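Local coordinates for protein particle-associated lyase (Acinetobacter bacteriophage AP22, PDB 4Y9V) that probably cleaves the capsular polysaccharide of Acinetobacter baumannii as a trimeric tailspike lyase and binds the capsular saccharide, at residues V340-N351 with A357-Y368. Numbering follows the deposited sequence. Where two conformers were deposited one is given.
Sequences VERTVYDHCTTN and AGDNEYSNCDIY. With EDO (1,2-ethanediol), chain D.
Asn360 spends both ends of its amide on the backbone of 340-351. ND2 gives Val340 O a straight bond (3.0 Å, 178° at the hydrogen) that lies in the amide plane yet reaches the carbonyl from above its own plane; Ala357 N is the second donor to this oxygen. OD1 accepts from Thr343 N in its carbonyl plane. Asn360 CG lies beside its own backbone N (chi1 -67°), which swings the amide across the corner at Arg342. Beyond it, strands 343-346 and 360-363 run parallel, and Glu361 N, Tyr345 N, Ser363 N and His347 N bond in turn to Thr343 O, Glu361 O, Tyr345 O and Ser363 O of the neighbouring strand. Inside, the Tyr345 and Tyr362 rings are almost parallel (10°) but offset, with little overlap, Tyr345 CD2 to Tyr362 CE2 3.4 Å; their hydroxyls bond to Asp335 O and Thr354 O.

At the next corner Asp346 OD1 has two donors: Asn364 ND2 at 2.9 Å on the syn lone pair, and Ser363 OG at 2.7 Å from above the carboxylate plane. Tyr319 OH serves OD2. Asn364 CB lies over the centre of the His347 ring, 3.3 Å from the centroid, a CH-pi contact, with the amide stacked nearly parallel to the ring. Cys348 N gives a hydrogen bond to Cys365 SG, 3.6 Å.

Asp366 N, Thr350 N and Tyr368 N continue the pairing, to Cys348 O, Asp366 O and Thr350 O. A water joins Thr349 OG1 to Asp366 OD1, which also salt-bridges Arg342 of a second subunit. Equivalent residues pairing in register around two corners are characteristic of successive coils of a right-handed parallel beta-helix, the pectin lyase-like fold, here within a trimer.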
loop_
_atom_site.group_PDB
_atom_site.type_symbol
_atom_site.label_atom_id
_atom_site.label_comp_id
_atom_site.label_asym_id
_atom_site.label_seq_id
_atom_site.Cartn_x
_atom_site.Cartn_y
_atom_site.Cartn_z
ATOM N N VAL A 340 16.351 -14.714 -2.030
ATOM C CA VAL A 340 15.384 -13.836 -1.410
ATOM C C VAL A 340 13.984 -14.134 -1.944
ATOM O O VAL A 340 13.760 -14.082 -3.156
ATOM C CB VAL A 340 15.710 -12.360 -1.715
ATOM C CG1 VAL A 340 14.674 -11.436 -1.070
ATOM C CG2 VAL A 340 17.116 -12.016 -1.254
ATOM N N GLU A 341 13.046 -14.377 -1.033
ATOM C CA GLU A 341 11.631 -14.557 -1.375
ATOM C C GLU A 341 10.798 -13.727 -0.410
ATOM O O GLU A 341 11.276 -13.229 0.613
ATOM C CB GLU A 341 11.226 -16.035 -1.333
ATOM C CG GLU A 341 11.348 -16.674 0.041
ATOM C CD GLU A 341 10.825 -18.084 0.143
ATOM O OE1 GLU A 341 11.147 -18.913 -0.730
ATOM O OE2 GLU A 341 10.122 -18.385 1.164
ATOM N N ARG A 342 9.492 -13.637 -0.678
ATOM C CA ARG A 342 8.564 -13.011 0.277
ATOM C C ARG A 342 9.041 -11.595 0.657
ATOM O O ARG A 342 8.972 -11.223 1.835
ATOM C CB ARG A 342 8.300 -13.894 1.494
ATOM C CG ARG A 342 7.841 -15.322 1.195
ATOM C CD ARG A 342 6.405 -15.438 0.750
ATOM N NE ARG A 342 6.116 -16.888 0.847
ATOM C CZ ARG A 342 5.308 -17.634 1.592
ATOM N NH1 ARG A 342 4.461 -17.026 2.401
ATOM N NH2 ARG A 342 5.315 -18.945 1.458
ATOM N N THR A 343 9.494 -10.812 -0.323
ATOM C CA THR A 343 10.105 -9.502 -0.065
ATOM C C THR A 343 9.520 -8.467 -1.011
ATOM O O THR A 343 9.251 -8.750 -2.188
ATOM C CB THR A 343 11.629 -9.637 -0.162
ATOM O OG1 THR A 343 12.058 -10.460 0.930
ATOM C CG2 THR A 343 12.360 -8.324 -0.006
ATOM N N VAL A 344 9.314 -7.254 -0.491
ATOM C CA VAL A 344 8.697 -6.169 -1.260
ATOM C C VAL A 344 9.450 -4.854 -0.997
ATOM O O VAL A 344 9.815 -4.545 0.133
ATOM C CB VAL A 344 7.212 -6.005 -0.916
ATOM C CG1 VAL A 344 6.968 -5.844 0.573
ATOM C CG2 VAL A 344 6.543 -4.856 -1.738
ATOM N N TYR A 345 9.604 -4.103 -2.080
ATOM C CA TYR A 345 9.886 -2.666 -2.064
ATOM C C TYR A 345 8.597 -1.944 -2.463
ATOM O O TYR A 345 8.050 -2.218 -3.543
ATOM C CB TYR A 345 10.999 -2.269 -3.008
ATOM C CG TYR A 345 12.387 -2.746 -2.667
ATOM C CD1 TYR A 345 13.245 -1.982 -1.890
ATOM C CD2 TYR A 345 12.866 -3.969 -3.131
ATOM C CE1 TYR A 345 14.526 -2.420 -1.587
ATOM C CE2 TYR A 345 14.142 -4.412 -2.850
ATOM C CZ TYR A 345 14.987 -3.631 -2.069
ATOM O OH TYR A 345 16.285 -3.988 -1.775
ATOM N N ASP A 346 8.118 -1.051 -1.605
ATOM C CA ASP A 346 6.849 -0.332 -1.803
ATOM C C ASP A 346 7.093 1.145 -1.667
ATOM O O ASP A 346 7.727 1.608 -0.715
ATOM C CB ASP A 346 5.837 -0.799 -0.759
ATOM C CG ASP A 346 4.435 -0.248 -0.971
ATOM O OD1 ASP A 346 3.977 -0.133 -2.101
ATOM O OD2 ASP A 346 3.724 -0.042 0.029
ATOM N N HIS A 347 6.612 1.950 -2.638
ATOM C CA HIS A 347 6.775 3.415 -2.541
ATOM C C HIS A 347 8.244 3.786 -2.433
ATOM O O HIS A 347 8.618 4.725 -1.719
ATOM C CB HIS A 347 5.900 4.015 -1.421
ATOM C CG HIS A 347 4.446 4.149 -1.837
ATOM N ND1 HIS A 347 3.368 3.401 -1.526
ATOM C CD2 HIS A 347 3.994 5.099 -2.693
ATOM C CE1 HIS A 347 2.274 3.931 -2.153
ATOM N NE2 HIS A 347 2.662 4.934 -2.866
ATOM N N CYS A 348 9.097 3.089 -3.179
ATOM C CA CYS A 348 10.529 3.362 -3.252
ATOM C C CYS A 348 10.891 3.898 -4.630
ATOM O O CYS A 348 10.134 3.753 -5.593
ATOM C CB CYS A 348 11.341 2.101 -2.971
ATOM S SG CYS A 348 11.165 1.435 -1.297
ATOM N N THR A 349 12.072 4.492 -4.708
ATOM C CA THR A 349 12.653 4.932 -5.963
ATOM C C THR A 349 13.987 4.203 -6.132
ATOM O O THR A 349 14.766 4.109 -5.176
ATOM C CB THR A 349 12.869 6.449 -5.951
ATOM O OG1 THR A 349 11.565 7.060 -5.898
ATOM C CG2 THR A 349 13.579 6.938 -7.206
ATOM N N THR A 350 14.239 3.727 -7.356
ATOM C CA THR A 350 15.490 3.033 -7.660
ATOM C C THR A 350 15.817 3.252 -9.118
ATOM O O THR A 350 14.938 3.365 -9.973
ATOM C CB THR A 350 15.378 1.529 -7.334
ATOM O OG1 THR A 350 16.612 0.880 -7.677
ATOM C CG2 THR A 350 14.203 0.844 -7.966
ATOM N N ASN A 351 17.120 3.256 -9.423
ATOM C CA ASN A 351 17.582 3.001 -10.797
ATOM C C ASN A 351 17.771 1.489 -10.925
ATOM O O ASN A 351 18.586 0.907 -10.200
ATOM C CB ASN A 351 18.860 3.750 -11.149
ATOM C CG ASN A 351 20.051 3.470 -10.254
ATOM O OD1 ASN A 351 19.996 3.743 -9.049
ATOM N ND2 ASN A 351 21.113 2.959 -10.815
ATOM N N ALA A 357 14.332 -14.539 -5.943
ATOM C CA ALA A 357 13.951 -15.904 -6.232
ATOM C C ALA A 357 12.507 -16.053 -6.722
ATOM O O ALA A 357 12.230 -16.921 -7.557
ATOM C CB ALA A 357 14.109 -16.758 -4.979
ATOM N N GLY A 358 11.604 -15.234 -6.171
ATOM C CA GLY A 358 10.178 -15.312 -6.445
ATOM C C GLY A 358 9.365 -15.006 -5.199
ATOM O O GLY A 358 9.871 -14.864 -4.090
ATOM N N ASP A 359 8.039 -14.918 -5.427
ATOM C CA ASP A 359 7.119 -14.407 -4.426
ATOM C C ASP A 359 7.580 -13.079 -3.864
ATOM O O ASP A 359 7.548 -12.818 -2.664
ATOM C CB ASP A 359 6.808 -15.449 -3.352
ATOM C CG ASP A 359 6.006 -16.625 -3.914
ATOM O OD1 ASP A 359 5.290 -16.469 -4.931
ATOM O OD2 ASP A 359 6.063 -17.669 -3.257
ATOM N N ASN A 360 8.006 -12.189 -4.789
ATOM C CA ASN A 360 8.533 -10.872 -4.473
ATOM C C ASN A 360 7.721 -9.810 -5.202
ATOM O O ASN A 360 7.019 -10.110 -6.169
ATOM C CB ASN A 360 10.008 -10.765 -4.856
ATOM C CG ASN A 360 10.899 -11.659 -4.012
ATOM O OD1 ASN A 360 10.666 -11.836 -2.809
ATOM N ND2 ASN A 360 11.925 -12.232 -4.634
ATOM N N GLU A 361 7.867 -8.559 -4.756
ATOM C CA GLU A 361 7.081 -7.461 -5.331
ATOM C C GLU A 361 7.850 -6.155 -5.317
ATOM O O GLU A 361 8.544 -5.835 -4.348
ATOM C CB GLU A 361 5.771 -7.302 -4.532
ATOM C CG GLU A 361 4.825 -6.213 -5.030
ATOM C CD GLU A 361 3.429 -6.284 -4.419
ATOM O OE1 GLU A 361 3.313 -6.776 -3.273
ATOM O OE2 GLU A 361 2.480 -5.818 -5.072
ATOM N N TYR A 362 7.683 -5.393 -6.394
ATOM C CA TYR A 362 7.902 -3.941 -6.395
ATOM C C TYR A 362 6.529 -3.308 -6.621
ATOM O O TYR A 362 5.876 -3.634 -7.631
ATOM C CB TYR A 362 8.867 -3.442 -7.480
ATOM C CG TYR A 362 10.314 -3.835 -7.247
ATOM C CD1 TYR A 362 10.792 -5.094 -7.575
ATOM C CD2 TYR A 362 11.194 -2.937 -6.675
ATOM C CE1 TYR A 362 12.109 -5.439 -7.351
ATOM C CE2 TYR A 362 12.525 -3.270 -6.451
ATOM C CZ TYR A 362 12.985 -4.545 -6.774
ATOM O OH TYR A 362 14.293 -4.816 -6.523
ATOM N N SER A 363 6.090 -2.454 -5.711
ATOM C CA SER A 363 4.782 -1.808 -5.826
ATOM C C SER A 363 4.927 -0.313 -5.593
ATOM O O SER A 363 5.677 0.124 -4.727
ATOM C CB SER A 363 3.780 -2.406 -4.840
ATOM O OG SER A 363 4.269 -2.392 -3.508
ATOM N N ASN A 364 4.170 0.463 -6.373
ATOM C CA ASN A 364 4.124 1.909 -6.167
ATOM C C ASN A 364 5.526 2.542 -6.223
ATOM O O ASN A 364 5.736 3.575 -5.564
ATOM C CB ASN A 364 3.423 2.264 -4.850
ATOM C CG ASN A 364 2.029 1.675 -4.822
ATOM O OD1 ASN A 364 1.220 1.961 -5.683
ATOM N ND2 ASN A 364 1.807 0.812 -3.824
ATOM N N CYS A 365 6.416 1.963 -6.983
ATOM C CA CYS A 365 7.791 2.443 -7.064
ATOM C C CYS A 365 8.021 3.271 -8.332
ATOM O O CYS A 365 7.381 3.031 -9.352
ATOM C CB CYS A 365 8.797 1.281 -7.100
ATOM S SG CYS A 365 8.955 0.369 -5.526
ATOM N N ASP A 366 8.995 4.162 -8.241
ATOM C CA ASP A 366 9.558 4.875 -9.377
ATOM C C ASP A 366 10.822 4.117 -9.773
ATOM O O ASP A 366 11.760 4.059 -8.970
ATOM C CB ASP A 366 9.929 6.319 -9.014
ATOM C CG ASP A 366 8.761 7.265 -8.921
ATOM O OD1 ASP A 366 9.000 8.417 -8.536
ATOM O OD2 ASP A 366 7.652 6.834 -9.295
ATOM N N ILE A 367 10.817 3.527 -10.968
ATOM C CA ILE A 367 11.910 2.665 -11.401
ATOM C C ILE A 367 12.487 3.230 -12.694
ATOM O O ILE A 367 11.826 3.271 -13.726
ATOM C CB ILE A 367 11.473 1.202 -11.605
ATOM C CG1 ILE A 367 10.755 0.654 -10.354
ATOM C CG2 ILE A 367 12.692 0.360 -11.974
ATOM C CD1 ILE A 367 10.187 -0.715 -10.515
ATOM N N TYR A 368 13.755 3.669 -12.602
ATOM C CA TYR A 368 14.467 4.208 -13.743
ATOM C C TYR A 368 15.173 3.098 -14.530
ATOM O O TYR A 368 15.801 2.204 -13.967
ATOM C CB TYR A 368 15.516 5.251 -13.340
ATOM C CG TYR A 368 14.914 6.475 -12.707
ATOM C CD1 TYR A 368 14.384 7.529 -13.413
ATOM C CD2 TYR A 368 14.910 6.541 -11.337
ATOM C CE1 TYR A 368 13.817 8.661 -12.786
ATOM C CE2 TYR A 368 14.373 7.620 -10.683
ATOM C CZ TYR A 368 13.828 8.657 -11.411
ATOM O OH TYR A 368 13.316 9.750 -10.744
HETATM C C1 EDO D . 10.765 -18.461 -4.312
HETATM O O1 EDO D . 11.036 -19.475 -5.186
HETATM C C2 EDO D . 9.404 -18.548 -3.701
HETATM O O2 EDO D . 9.348 -19.618 -2.776
HETATM O O HOH W 1 7.542 -17.873 -1.108
HETATM O O HOH W 2 6.892 -18.572 -1.150
HETATM O O HOH W 3 7.415 5.848 -5.568
HETATM O O HOH W 4 11.297 9.389 -7.182
#